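Local coordinates for 2-hydroxyethylphosphonate dioxygenase (Streptomyces viridochromogenes, PDB 4YAR), which catalyses the iron-dependent, oxygen-consuming cleavage of 2-hydroxyethylphosphonate to hydroxymethylphosphonate and formate during biosynthesis of the antibiotic and herbicide phosphinothricin tripeptide, at residues 198-203 / 407-412; 357-362 / 403-408; 251-256 / 277-282; 3-8 / 37-42; 164-169 / 309-314. The protein carries 1 engineered substitution. All coordinates share one frame; numbering follows the deposited sequence. Where two conformers were deposited one is given.

Contact 1: 198-203 / 407-412; sequences TAQSNI and SGAHLG
Two loops leaving the beta-sheets of this bicupin enzyme, one after strand 192-198 and the other after strand 400-407, are joined where Gln200 reaches the backbone of Gly408. With CG lying between the backbone N and the carbonyl carbon (chi1 85°) and the chain bent again at chi2, the carboxamide lies over the Gly408-Ala409 peptide. Gln200 OE1 accepts from Gly408 N at 2.8 Å; the donor sits well above the carbonyl plane, 41° out of it. On the other branch, Gln200 NE2 gives a nearly straight bond of 2.9 Å to Asn202 OD1, which lies close to the amide plane. Asn202 ND2 is in turn bonded to Asp333. Next to Gln200 in the chain, Ala199 CB rests on Ser407 CB at 3.8 Å. A water bridges the two loops at Thr198, donating to Thr198 O at 2.7 Å and pairing with Ser407 OG at 2.9 Å, while Ser407 OG also bonds Tyr197 OH. Thr198 lies near the metal centre: its side chain is about 4 Å from that of His129, an iron ligand. The case illustrates how one primary amide can tie two loops together. Because its oxygen takes an N-H and its nitrogen serves an oxygen, the two branches are not interchangeable, and these bonds set the rotation of the Gln200 carboxamide.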
# COMPACT_ATOMS: atom_id res chain seq x y z
N THR A 198 2.10 7.94 -0.03
CA THR A 198 2.51 6.84 -0.90
C THR A 198 2.02 5.49 -0.34
O THR A 198 1.73 5.33 0.83
CB THR A 198 4.00 6.81 -1.03
OG1 THR A 198 4.52 6.45 0.26
CG2 THR A 198 4.61 8.13 -1.51
N ALA A 199 1.76 4.55 -1.20
CA ALA A 199 1.49 3.20 -0.72
C ALA A 199 2.70 2.40 -1.14
O ALA A 199 3.39 2.79 -2.06
CB ALA A 199 0.25 2.66 -1.40
N GLN A 200 2.84 1.21 -0.55
CA GLN A 200 3.80 0.19 -1.06
C GLN A 200 3.52 -0.14 -2.49
O GLN A 200 2.38 -0.23 -2.90
CB GLN A 200 3.77 -1.09 -0.18
CG GLN A 200 2.68 -2.14 -0.52
CD GLN A 200 1.20 -1.67 -0.41
OE1 GLN A 200 0.85 -0.72 0.33
NE2 GLN A 200 0.32 -2.39 -1.11
N SER A 201 4.56 -0.31 -3.28
CA SER A 201 4.41 -0.78 -4.64
C SER A 201 4.27 -2.31 -4.57
O SER A 201 5.07 -3.00 -4.00
CB SER A 201 5.62 -0.46 -5.50
OG SER A 201 5.49 -1.08 -6.74
N ASN A 202 3.23 -2.83 -5.17
CA ASN A 202 3.05 -4.26 -5.15
C ASN A 202 3.88 -4.99 -6.17
O ASN A 202 3.81 -6.22 -6.20
CB ASN A 202 1.54 -4.63 -5.36
CG ASN A 202 0.69 -4.26 -4.16
OD1 ASN A 202 1.10 -4.48 -3.03
ND2 ASN A 202 -0.50 -3.74 -4.39
N ILE A 203 4.58 -4.26 -7.03
CA ILE A 203 5.47 -4.87 -8.05
C ILE A 203 6.90 -4.87 -7.47
O ILE A 203 7.86 -5.45 -8.01
CB ILE A 203 5.28 -4.10 -9.40
CG1 ILE A 203 5.84 -4.87 -10.58
CG2 ILE A 203 5.81 -2.68 -9.34
CD1 ILE A 203 4.98 -6.09 -10.87
N SER A 407 -3.03 2.27 3.27
CA SER A 407 -2.08 1.54 2.44
C SER A 407 -1.77 0.20 3.11
O SER A 407 -2.26 -0.07 4.21
CB SER A 407 -0.80 2.34 2.27
OG SER A 407 -0.20 2.77 3.50
N GLY A 408 -0.88 -0.60 2.53
CA GLY A 408 -0.46 -1.81 3.25
C GLY A 408 -0.58 -3.02 2.35
O GLY A 408 -1.60 -3.21 1.67
N ALA A 409 0.45 -3.86 2.40
CA ALA A 409 0.44 -5.16 1.70
C ALA A 409 -0.47 -6.21 2.35
O ALA A 409 -0.86 -7.17 1.70
CB ALA A 409 1.83 -5.70 1.62
N HIS A 410 -0.79 -6.07 3.63
CA HIS A 410 -1.49 -7.11 4.37
C HIS A 410 -2.59 -6.47 5.27
O HIS A 410 -2.25 -5.61 6.07
CB HIS A 410 -0.47 -7.87 5.22
CG HIS A 410 0.65 -8.44 4.41
ND1 HIS A 410 0.46 -9.37 3.42
CD2 HIS A 410 1.99 -8.21 4.46
CE1 HIS A 410 1.62 -9.66 2.86
NE2 HIS A 410 2.56 -8.98 3.48
N LEU A 411 -3.85 -6.80 5.07
CA LEU A 411 -4.33 -7.64 3.95
C LEU A 411 -4.56 -6.74 2.76
O LEU A 411 -5.29 -5.77 2.86
CB LEU A 411 -5.64 -8.32 4.27
CG LEU A 411 -5.71 -9.33 5.38
CD1 LEU A 411 -7.12 -9.90 5.53
CD2 LEU A 411 -4.77 -10.45 5.09
N GLY A 412 -3.88 -7.02 1.65
CA GLY A 412 -4.04 -6.25 0.45
C GLY A 412 -4.81 -7.08 -0.55
O GLY A 412 -5.16 -8.26 -0.24
O HOH W 1 2.38 4.11 3.20

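Contact 2: 357-362 / 403-408; sequences HYVVTE and LKFGSG
Strands 357-362 and 403-407 run antiparallel, their axes 4.9 Å apart at closest approach, with His357 opposite Phe405 and Val359 opposite Leu403 as hydrogen-bonded pairs and Tyr358 opposite Lys404 as the non-hydrogen-bonded pair between them. Phe405 N donates to His357 O at 2.8 Å, and Leu403 N to Val359 O at 2.7 Å. Tyr358 and Lys404 point the same way, side by side: the aliphatic chain of Lys404 follows the ring, its CG 3.6 Å from Tyr358 CE1, until NZ donates to Tyr358 OH at 2.7 Å. That hydroxyl also bonds His394, and NZ forms a salt bridge with Asp352, so both polar tips have second partners. On the face that carries His357, apolar groups meet: Val359 CG1 touches Leu403 CB at 3.8 Å and approaches the edge of the Phe405 ring, and Thr361 CG2 comes across Leu403 CG at about a right angle. Beyond them the pairing is interrupted by a classic beta bulge, Thr361 and Glu362 both facing Thr401. Within the seven-stranded sheet, strand 385-388 flanks 355-362 and strand 335-343 flanks 400-407, while Leu403 and Phe405 pack on Leu138 and Val136 of strand 133-140 in the other sheet.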
# COMPACT_ATOMS: atom_id res chain seq x y z
N HIS A 357 -3.24 5.80 8.14
CA HIS A 357 -2.52 6.94 8.61
C HIS A 357 -3.46 8.11 8.68
O HIS A 357 -4.26 8.34 7.67
CB HIS A 357 -1.34 7.30 7.67
CG HIS A 357 -0.30 6.25 7.53
ND1 HIS A 357 0.90 6.31 8.19
CD2 HIS A 357 -0.24 5.14 6.77
CE1 HIS A 357 1.67 5.32 7.81
NE2 HIS A 357 0.99 4.58 6.99
N TYR A 358 -3.55 8.75 9.85
CA TYR A 358 -4.49 9.82 10.01
C TYR A 358 -3.78 11.14 10.28
O TYR A 358 -2.80 11.16 11.04
CB TYR A 358 -5.41 9.60 11.25
CG TYR A 358 -6.45 8.51 11.15
CD1 TYR A 358 -7.64 8.70 10.49
CD2 TYR A 358 -6.21 7.28 11.71
CE1 TYR A 358 -8.59 7.73 10.45
CE2 TYR A 358 -7.14 6.28 11.67
CZ TYR A 358 -8.35 6.50 11.03
OH TYR A 358 -9.31 5.52 10.97
N VAL A 359 -4.31 12.23 9.75
CA VAL A 359 -3.87 13.60 10.15
C VAL A 359 -5.02 14.52 10.43
O VAL A 359 -6.03 14.62 9.63
CB VAL A 359 -2.87 14.23 9.15
CG1 VAL A 359 -3.50 14.39 7.78
CG2 VAL A 359 -2.32 15.57 9.69
N VAL A 360 -4.95 15.16 11.58
CA VAL A 360 -6.00 16.05 12.05
C VAL A 360 -5.84 17.41 11.35
O VAL A 360 -4.75 17.96 11.31
CB VAL A 360 -5.93 16.30 13.58
CG1 VAL A 360 -7.01 17.25 13.99
CG2 VAL A 360 -6.04 15.04 14.38
N THR A 361 -6.92 17.91 10.79
CA THR A 361 -6.94 19.21 10.13
C THR A 361 -7.78 20.26 10.83
O THR A 361 -7.54 21.45 10.61
CB THR A 361 -7.41 19.15 8.71
OG1 THR A 361 -8.74 18.65 8.66
CG2 THR A 361 -6.49 18.23 7.86
N GLU A 362 -8.59 19.86 11.78
CA GLU A 362 -9.36 20.79 12.59
C GLU A 362 -9.79 20.15 13.87
O GLU A 362 -10.27 19.02 13.89
CB GLU A 362 -10.61 21.22 11.86
CG GLU A 362 -11.20 22.53 12.37
CD GLU A 362 -12.56 22.74 11.76
OE1 GLU A 362 -12.61 23.22 10.61
OE2 GLU A 362 -13.56 22.37 12.42
N LEU A 403 -8.01 13.62 8.18
CA LEU A 403 -7.83 12.92 6.87
C LEU A 403 -7.40 11.48 7.16
O LEU A 403 -6.60 11.27 8.07
CB LEU A 403 -6.76 13.64 6.05
CG LEU A 403 -6.94 15.12 5.68
CD1 LEU A 403 -6.00 15.59 4.59
CD2 LEU A 403 -8.35 15.40 5.32
N LYS A 404 -8.02 10.53 6.46
CA LYS A 404 -7.78 9.12 6.64
C LYS A 404 -7.15 8.57 5.37
O LYS A 404 -7.80 8.52 4.29
CB LYS A 404 -9.05 8.38 6.95
CG LYS A 404 -8.88 6.87 6.93
CD LYS A 404 -10.16 6.28 7.48
CE LYS A 404 -10.09 4.77 7.56
NZ LYS A 404 -10.61 4.39 8.86
N PHE A 405 -5.95 8.08 5.49
CA PHE A 405 -5.25 7.45 4.35
C PHE A 405 -5.10 5.98 4.66
O PHE A 405 -4.96 5.56 5.82
CB PHE A 405 -3.88 8.10 4.07
CG PHE A 405 -3.92 9.55 3.72
CD1 PHE A 405 -4.17 9.97 2.40
CD2 PHE A 405 -3.80 10.51 4.69
CE1 PHE A 405 -4.17 11.32 2.06
CE2 PHE A 405 -3.79 11.86 4.36
CZ PHE A 405 -4.01 12.27 3.05
N GLY A 406 -4.99 5.16 3.61
CA GLY A 406 -4.78 3.79 3.79
C GLY A 406 -3.85 3.19 2.77
O GLY A 406 -3.83 3.52 1.62
N SER A 407 -3.03 2.27 3.27
CA SER A 407 -2.08 1.54 2.44
C SER A 407 -1.77 0.20 3.11
O SER A 407 -2.26 -0.07 4.21
CB SER A 407 -0.80 2.34 2.27
OG SER A 407 -0.20 2.77 3.50
N GLY A 408 -0.88 -0.60 2.53
CA GLY A 408 -0.46 -1.81 3.25
C GLY A 408 -0.58 -3.02 2.35
O GLY A 408 -1.60 -3.21 1.67

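Contact 3: 251-256 / 277-282; sequences EAAGVP and RTLGRA
Ala253 is the tight point of this contact, its CB meeting both Leu279 CD1 and Ala282 CB at 3.8 Å. Small residues permit the close approach: the Ala253 and Ala282 CA atoms are 5.3 Å apart. Leu279 enters from the buried side, where it also packs on Phe285, and its CD1 touches both Ala253 CB and Val255 CG2, the latter at 4.1 Å. Val255 and Leu279 cross at about a right angle. Val255 presents CG2 because that methyl stands anti to the carbonyl carbon, beside the backbone N; it also meets Thr278 CG2 at 4.0 Å. Thr278 thus contributes its methyl to the contact, and the same CG2 comes within 3.6 Å of Ala253 O, the shortest approach between the segments, while its OG1 turns back to bond Thr274 O within its own helix. Segment 251-256 belongs to a helix-turn-helix motif assigned by similarity to DNA binding. Helix 246-253 ends in a Schellman motif, with Gly254 at a positive phi of 73°, and Val255 and Pro256 lead into helix 257-265. Helix 270-283 lies against the turn that joins these two helices, so a later helix of the cro/C1-type domain packs on the turn of the motif. Toward solvent the packing thins. Ala252 reaches Ala282 mainly through its carbonyl, Ala252 O lying 4.2 Å from Ala282 CB. Both alanines are exposed, and no hydrogen bond spans the two segments.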
# COMPACT_ATOMS: atom_id res chain seq x y z
N GLU A 251 -8.70 -30.06 -25.15
CA GLU A 251 -8.95 -31.49 -24.90
C GLU A 251 -9.02 -32.00 -23.44
O GLU A 251 -9.90 -32.75 -23.11
CB GLU A 251 -7.86 -32.29 -25.57
CG GLU A 251 -8.12 -32.44 -27.03
CD GLU A 251 -8.15 -33.91 -27.41
OE1 GLU A 251 -8.32 -34.77 -26.50
OE2 GLU A 251 -8.00 -34.18 -28.61
N ALA A 252 -8.05 -31.63 -22.60
CA ALA A 252 -8.07 -32.03 -21.23
C ALA A 252 -9.28 -31.49 -20.53
O ALA A 252 -9.77 -32.11 -19.59
CB ALA A 252 -6.81 -31.55 -20.50
N ALA A 253 -9.75 -30.32 -20.93
CA ALA A 253 -10.86 -29.70 -20.19
C ALA A 253 -12.24 -30.05 -20.75
O ALA A 253 -13.28 -29.68 -20.17
CB ALA A 253 -10.69 -28.20 -20.21
N GLY A 254 -12.25 -30.77 -21.87
CA GLY A 254 -13.49 -31.05 -22.62
C GLY A 254 -14.09 -29.89 -23.37
O GLY A 254 -15.28 -29.90 -23.61
N VAL A 255 -13.27 -28.92 -23.81
CA VAL A 255 -13.72 -27.67 -24.41
C VAL A 255 -13.39 -27.63 -25.85
O VAL A 255 -12.23 -27.89 -26.22
CB VAL A 255 -13.10 -26.44 -23.69
CG1 VAL A 255 -13.29 -25.13 -24.46
CG2 VAL A 255 -13.64 -26.35 -22.27
N PRO A 256 -14.39 -27.31 -26.70
CA PRO A 256 -14.08 -27.20 -28.10
C PRO A 256 -13.15 -26.08 -28.41
O PRO A 256 -13.25 -24.99 -27.86
CB PRO A 256 -15.46 -26.97 -28.79
CG PRO A 256 -16.46 -27.47 -27.82
CD PRO A 256 -15.85 -27.21 -26.46
N ARG A 277 -12.97 -20.88 -16.56
CA ARG A 277 -13.10 -21.54 -15.29
C ARG A 277 -12.95 -23.05 -15.44
O ARG A 277 -12.31 -23.68 -14.63
CB ARG A 277 -14.41 -21.24 -14.62
CG ARG A 277 -14.40 -21.71 -13.16
CD ARG A 277 -15.35 -20.86 -12.34
NE ARG A 277 -15.20 -21.11 -10.92
CZ ARG A 277 -16.18 -20.95 -10.02
NH1 ARG A 277 -17.40 -20.53 -10.39
NH2 ARG A 277 -15.93 -21.22 -8.75
N THR A 278 -13.55 -23.59 -16.49
CA THR A 278 -13.50 -25.01 -16.76
C THR A 278 -12.04 -25.42 -17.10
O THR A 278 -11.53 -26.44 -16.60
CB THR A 278 -14.36 -25.34 -17.95
OG1 THR A 278 -15.73 -25.07 -17.62
CG2 THR A 278 -14.16 -26.77 -18.30
N LEU A 279 -11.37 -24.58 -17.90
CA LEU A 279 -9.95 -24.79 -18.14
C LEU A 279 -9.09 -24.71 -16.89
O LEU A 279 -8.21 -25.57 -16.64
CB LEU A 279 -9.41 -23.77 -19.14
CG LEU A 279 -8.88 -24.31 -20.44
CD1 LEU A 279 -10.04 -24.62 -21.37
CD2 LEU A 279 -8.00 -23.26 -21.07
N GLY A 280 -9.36 -23.70 -16.05
CA GLY A 280 -8.59 -23.59 -14.80
C GLY A 280 -8.75 -24.76 -13.87
O GLY A 280 -7.79 -25.18 -13.20
N ARG A 281 -9.97 -25.23 -13.75
CA ARG A 281 -10.24 -26.43 -12.89
C ARG A 281 -9.45 -27.60 -13.40
O ARG A 281 -8.84 -28.35 -12.62
CB ARG A 281 -11.74 -26.88 -12.94
CG ARG A 281 -12.70 -26.02 -12.14
CD ARG A 281 -14.03 -26.75 -11.85
NE ARG A 281 -15.07 -25.80 -11.46
CZ ARG A 281 -15.92 -25.17 -12.29
NH1 ARG A 281 -15.91 -25.37 -13.60
NH2 ARG A 281 -16.81 -24.32 -11.77
N ALA A 282 -9.45 -27.78 -14.72
CA ALA A 282 -8.84 -28.97 -15.32
C ALA A 282 -7.34 -28.96 -15.25
O ALA A 282 -6.75 -30.02 -15.06
CB ALA A 282 -9.26 -29.11 -16.76

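Contact 4: 3-8 / 37-42; sequences IDPFKL and LGDEAN
Pro5 lays its ring against the chain of Leu37, Gly38 and Asp39, and this forms the larger share of the contact. Its CB approaches Gly38 N at 3.7 Å, while CG presses on Asp39 CA at 3.5 Å. One turn of helix further on, Leu8 CD2 touches Leu37 CD2 at 3.7 Å, the two side chains crossing at about a right angle. Leu8 also packs on Leu33 and Leu36 of helix 30-36. The contact therefore joins the first helix of a cro/C1-type domain to the exit of its helix-turn-helix motif, residues 19-38, whose DNA-binding role is inferred by similarity. Leu37 is the first residue to depart from helical geometry after helix 30-36. Around these apolar contacts, Asp4 caps helix 5-15 just before Pro5, its OD1 accepting from Phe6 N at 2.8 Å with the donor on the anti side, 27° out of the carboxylate plane; this probably helps fix the first turn. The backbone of Asp4 is also bonded to that of Leu63. Toward solvent, Asp39 holds a salt bridge through OD1 to Arg69, which probably eases the proximity of two like charges, Asp4 OD1 and Asp39 OD2, 5.4 Å apart.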
# COMPACT_ATOMS: atom_id res chain seq x y z
N ILE A 3 15.19 -13.57 17.23
CA ILE A 3 14.87 -14.75 16.40
C ILE A 3 13.36 -14.96 16.31
O ILE A 3 12.67 -15.10 17.31
CB ILE A 3 15.50 -16.04 16.93
CG1 ILE A 3 17.03 -15.97 16.93
CG2 ILE A 3 15.02 -17.27 16.14
CD1 ILE A 3 17.67 -15.78 15.57
N ASP A 4 12.87 -15.09 15.09
CA ASP A 4 11.44 -15.32 14.88
C ASP A 4 11.22 -16.81 14.95
O ASP A 4 11.77 -17.51 14.11
CB ASP A 4 11.06 -14.75 13.51
CG ASP A 4 9.59 -14.81 13.22
OD1 ASP A 4 8.90 -15.73 13.75
OD2 ASP A 4 9.12 -13.91 12.46
N PRO A 5 10.43 -17.29 15.92
CA PRO A 5 10.26 -18.72 16.05
C PRO A 5 9.53 -19.31 14.82
O PRO A 5 9.75 -20.47 14.46
CB PRO A 5 9.44 -18.91 17.33
CG PRO A 5 8.94 -17.56 17.70
CD PRO A 5 9.66 -16.52 16.92
N PHE A 6 8.73 -18.48 14.14
CA PHE A 6 8.02 -18.95 12.90
C PHE A 6 9.02 -19.23 11.79
O PHE A 6 8.92 -20.22 11.05
CB PHE A 6 7.00 -17.89 12.46
CG PHE A 6 6.18 -18.30 11.27
CD1 PHE A 6 5.38 -19.43 11.33
CD2 PHE A 6 6.18 -17.51 10.09
CE1 PHE A 6 4.60 -19.80 10.27
CE2 PHE A 6 5.38 -17.90 9.02
CZ PHE A 6 4.63 -19.06 9.10
N LYS A 7 10.00 -18.34 11.69
CA LYS A 7 10.98 -18.43 10.66
C LYS A 7 11.95 -19.56 11.00
O LYS A 7 12.44 -20.26 10.12
CB LYS A 7 11.71 -17.09 10.48
CG LYS A 7 10.88 -16.01 9.80
CD LYS A 7 11.66 -14.71 9.83
CE LYS A 7 10.94 -13.60 9.08
NZ LYS A 7 11.76 -12.35 9.16
N LEU A 8 12.22 -19.75 12.29
CA LEU A 8 13.19 -20.77 12.70
C LEU A 8 12.60 -22.16 12.46
O LEU A 8 13.24 -23.06 11.87
CB LEU A 8 13.58 -20.55 14.20
CG LEU A 8 14.44 -21.66 14.85
CD1 LEU A 8 15.73 -21.80 14.12
CD2 LEU A 8 14.66 -21.37 16.33
N LEU A 37 11.84 -21.41 20.30
CA LEU A 37 10.52 -21.75 19.74
C LEU A 37 9.49 -21.32 20.81
O LEU A 37 8.94 -22.13 21.55
CB LEU A 37 10.49 -23.24 19.34
CG LEU A 37 11.67 -23.78 18.49
CD1 LEU A 37 11.81 -25.29 18.60
CD2 LEU A 37 11.65 -23.38 17.02
N GLY A 38 9.29 -20.01 20.90
CA GLY A 38 8.48 -19.35 21.94
C GLY A 38 8.71 -17.86 21.74
O GLY A 38 9.81 -17.36 22.01
N ASP A 39 7.67 -17.14 21.30
CA ASP A 39 7.84 -15.87 20.54
C ASP A 39 8.95 -14.97 21.09
O ASP A 39 9.96 -14.76 20.42
CB ASP A 39 6.52 -15.10 20.33
CG ASP A 39 6.47 -14.35 18.95
OD1 ASP A 39 7.19 -13.34 18.77
OD2 ASP A 39 5.72 -14.77 18.04
N GLU A 40 8.80 -14.47 22.32
CA GLU A 40 9.92 -13.75 22.93
C GLU A 40 10.39 -14.32 24.26
O GLU A 40 9.60 -14.62 25.16
CB GLU A 40 9.64 -12.26 23.08
CG GLU A 40 10.85 -11.50 23.61
CD GLU A 40 10.85 -10.02 23.29
OE1 GLU A 40 10.14 -9.59 22.35
OE2 GLU A 40 11.60 -9.28 23.98
N ALA A 41 11.70 -14.50 24.33
CA ALA A 41 12.42 -14.60 25.58
C ALA A 41 13.66 -13.70 25.43
O ALA A 41 13.76 -12.92 24.47
CB ALA A 41 12.80 -16.05 25.87
N ASN A 42 14.58 -13.79 26.39
CA ASN A 42 15.85 -13.04 26.37
C ASN A 42 16.87 -13.57 25.36
O ASN A 42 17.56 -12.78 24.71
CB ASN A 42 16.51 -13.06 27.76
CG ASN A 42 16.00 -11.96 28.67
OD1 ASN A 42 16.34 -10.78 28.51
ND2 ASN A 42 15.19 -12.34 29.65

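Contact 5: 164-169 / 309-314; sequences GGDRWI and DSRRSR
Arg311 sets out with CG anti to its carbonyl carbon (chi1 -82°) and then runs extended as far as NE, which carries its guanidinium across to Gly165 and Asp166. Arg314 instead bends at chi3 (-79°), placing NE where it can bond Arg311 O at 3.1 Å. Arg311 lies on helix 307-312 and Arg314 in the loop after it, ahead of the short strands 315-317 and 320-324, and they clasp a type I beta turn from Asp166 to Ile169 in the loop before strand 173-176. Arg314 CD meets the edge of the Trp168 ring near CZ2, at 3.5 Å. Ile169 packs on the helix: its CD1 lies 3.7 Å from Arg311 CA, and its CG2 lies 3.7 Å from Ser310 CB. Phe338 of strand 335-343 packs on Trp168, Ile169 and Ser310 alike. The polar links are weak. Asp166 OD2 forms a salt bridge with Arg311 NE at 3.5 Å, a weak hydrogen bond, and also lies over a face of the Arg314 guanidinium, where attraction between the charges is probably all that acts. Gly165 O, which also accepts from Asn162 ND2, takes a weak but nearly straight bond from Arg311 NH2 in the guanidinium plane.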
# COMPACT_ATOMS: atom_id res chain seq x y z
N GLY A 164 -14.44 27.79 -0.01
CA GLY A 164 -15.86 27.98 0.39
C GLY A 164 -16.03 27.52 1.79
O GLY A 164 -15.11 27.47 2.55
N GLY A 165 -17.25 27.14 2.12
CA GLY A 165 -17.48 26.41 3.32
C GLY A 165 -17.17 24.90 3.07
O GLY A 165 -16.83 24.40 1.92
N ASP A 166 -17.33 24.14 4.11
CA ASP A 166 -17.12 22.70 4.03
C ASP A 166 -15.65 22.48 3.81
O ASP A 166 -15.31 21.67 2.95
CB ASP A 166 -17.84 22.07 2.83
CG ASP A 166 -19.33 22.19 2.88
OD1 ASP A 166 -19.89 22.22 4.00
OD2 ASP A 166 -19.94 22.20 1.76
N ARG A 167 -14.81 23.18 4.58
CA ARG A 167 -13.40 23.14 4.46
C ARG A 167 -12.82 21.84 5.01
O ARG A 167 -11.63 21.59 4.88
CB ARG A 167 -12.77 24.32 5.18
CG ARG A 167 -13.25 25.67 4.67
CD ARG A 167 -12.50 26.17 3.45
NE ARG A 167 -11.29 26.91 3.81
CZ ARG A 167 -10.97 28.17 3.49
NH1 ARG A 167 -11.74 28.96 2.77
NH2 ARG A 167 -9.81 28.63 3.90
N TRP A 168 -13.65 21.02 5.66
CA TRP A 168 -13.23 19.67 5.97
C TRP A 168 -12.83 18.90 4.67
O TRP A 168 -12.06 17.93 4.70
CB TRP A 168 -14.27 18.97 6.80
CG TRP A 168 -15.55 18.66 6.17
CD1 TRP A 168 -16.59 19.50 6.00
CD2 TRP A 168 -15.98 17.37 5.67
NE1 TRP A 168 -17.66 18.83 5.40
CE2 TRP A 168 -17.31 17.52 5.20
CE3 TRP A 168 -15.37 16.12 5.59
CZ2 TRP A 168 -18.01 16.48 4.62
CZ3 TRP A 168 -16.10 15.06 5.07
CH2 TRP A 168 -17.42 15.24 4.59
N ILE A 169 -13.40 19.31 3.55
CA ILE A 169 -12.90 18.88 2.23
C ILE A 169 -11.93 19.94 1.84
O ILE A 169 -12.32 21.10 1.53
CB ILE A 169 -14.04 18.71 1.20
CG1 ILE A 169 -15.08 17.68 1.70
CG2 ILE A 169 -13.46 18.49 -0.21
CD1 ILE A 169 -16.41 17.59 0.97
N ASP A 309 -16.44 17.07 -6.75
CA ASP A 309 -16.55 15.60 -6.71
C ASP A 309 -16.61 15.14 -5.25
O ASP A 309 -17.42 14.28 -4.84
CB ASP A 309 -15.34 14.86 -7.38
CG ASP A 309 -15.22 15.01 -8.90
OD1 ASP A 309 -16.22 15.14 -9.67
OD2 ASP A 309 -14.05 15.01 -9.41
N SER A 310 -15.69 15.60 -4.40
CA SER A 310 -15.69 15.11 -3.05
C SER A 310 -17.00 15.52 -2.30
O SER A 310 -17.57 14.75 -1.55
CB SER A 310 -14.44 15.58 -2.26
OG SER A 310 -13.32 15.05 -2.88
N ARG A 311 -17.46 16.74 -2.54
CA ARG A 311 -18.71 17.19 -1.95
C ARG A 311 -19.88 16.31 -2.36
O ARG A 311 -20.72 15.94 -1.52
CB ARG A 311 -19.02 18.65 -2.39
CG ARG A 311 -18.31 19.71 -1.59
CD ARG A 311 -19.09 21.03 -1.78
NE ARG A 311 -18.32 22.16 -1.31
CZ ARG A 311 -17.62 22.99 -2.08
NH1 ARG A 311 -17.56 22.84 -3.41
NH2 ARG A 311 -16.98 23.99 -1.53
N ARG A 312 -19.92 15.94 -3.64
CA ARG A 312 -21.05 15.12 -4.16
C ARG A 312 -21.00 13.74 -3.56
O ARG A 312 -22.01 13.11 -3.41
CB ARG A 312 -20.96 14.93 -5.64
CG ARG A 312 -21.49 16.08 -6.45
CD ARG A 312 -21.42 15.71 -7.91
NE ARG A 312 -21.13 16.93 -8.63
CZ ARG A 312 -19.96 17.27 -9.18
NH1 ARG A 312 -18.90 16.46 -9.18
NH2 ARG A 312 -19.88 18.45 -9.78
N SER A 313 -19.79 13.30 -3.19
CA SER A 313 -19.60 11.98 -2.57
C SER A 313 -20.03 11.93 -1.11
O SER A 313 -20.05 10.87 -0.50
CB SER A 313 -18.16 11.57 -2.73
OG SER A 313 -17.37 12.13 -1.73
N ARG A 314 -20.39 13.04 -0.50
CA ARG A 314 -20.58 13.01 0.94
C ARG A 314 -21.57 11.98 1.40
O ARG A 314 -22.59 11.78 0.77
CB ARG A 314 -21.08 14.35 1.46
CG ARG A 314 -19.95 15.29 1.82
CD ARG A 314 -20.61 16.59 2.30
NE ARG A 314 -21.04 17.39 1.16
CZ ARG A 314 -21.90 18.41 1.24
NH1 ARG A 314 -22.48 18.72 2.40
NH2 ARG A 314 -22.20 19.11 0.15

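Contacts 1 and 2 follow one another along strand 400-407 and the loop after it, sharing Ser407 and Gly408, with centres 16 Å apart. Contact 1 lies nearer the metal, the side chain of Thr198 being about 5 Å from a bound cadmium ion, whereas that of His357 in contact 2 is about 12 Å from one. The side chain of Phe405 is about 12 Å from that of His176, the engineered residue at a substrate-binding position. Contact 5, between a loop and a short helix, comes within about 5 Å of contact 2 at the nearest atoms. Contacts 3 and 4 belong to separate helix-turn-helix domains, their centres 45 Å apart, away from the iron and substrate sites.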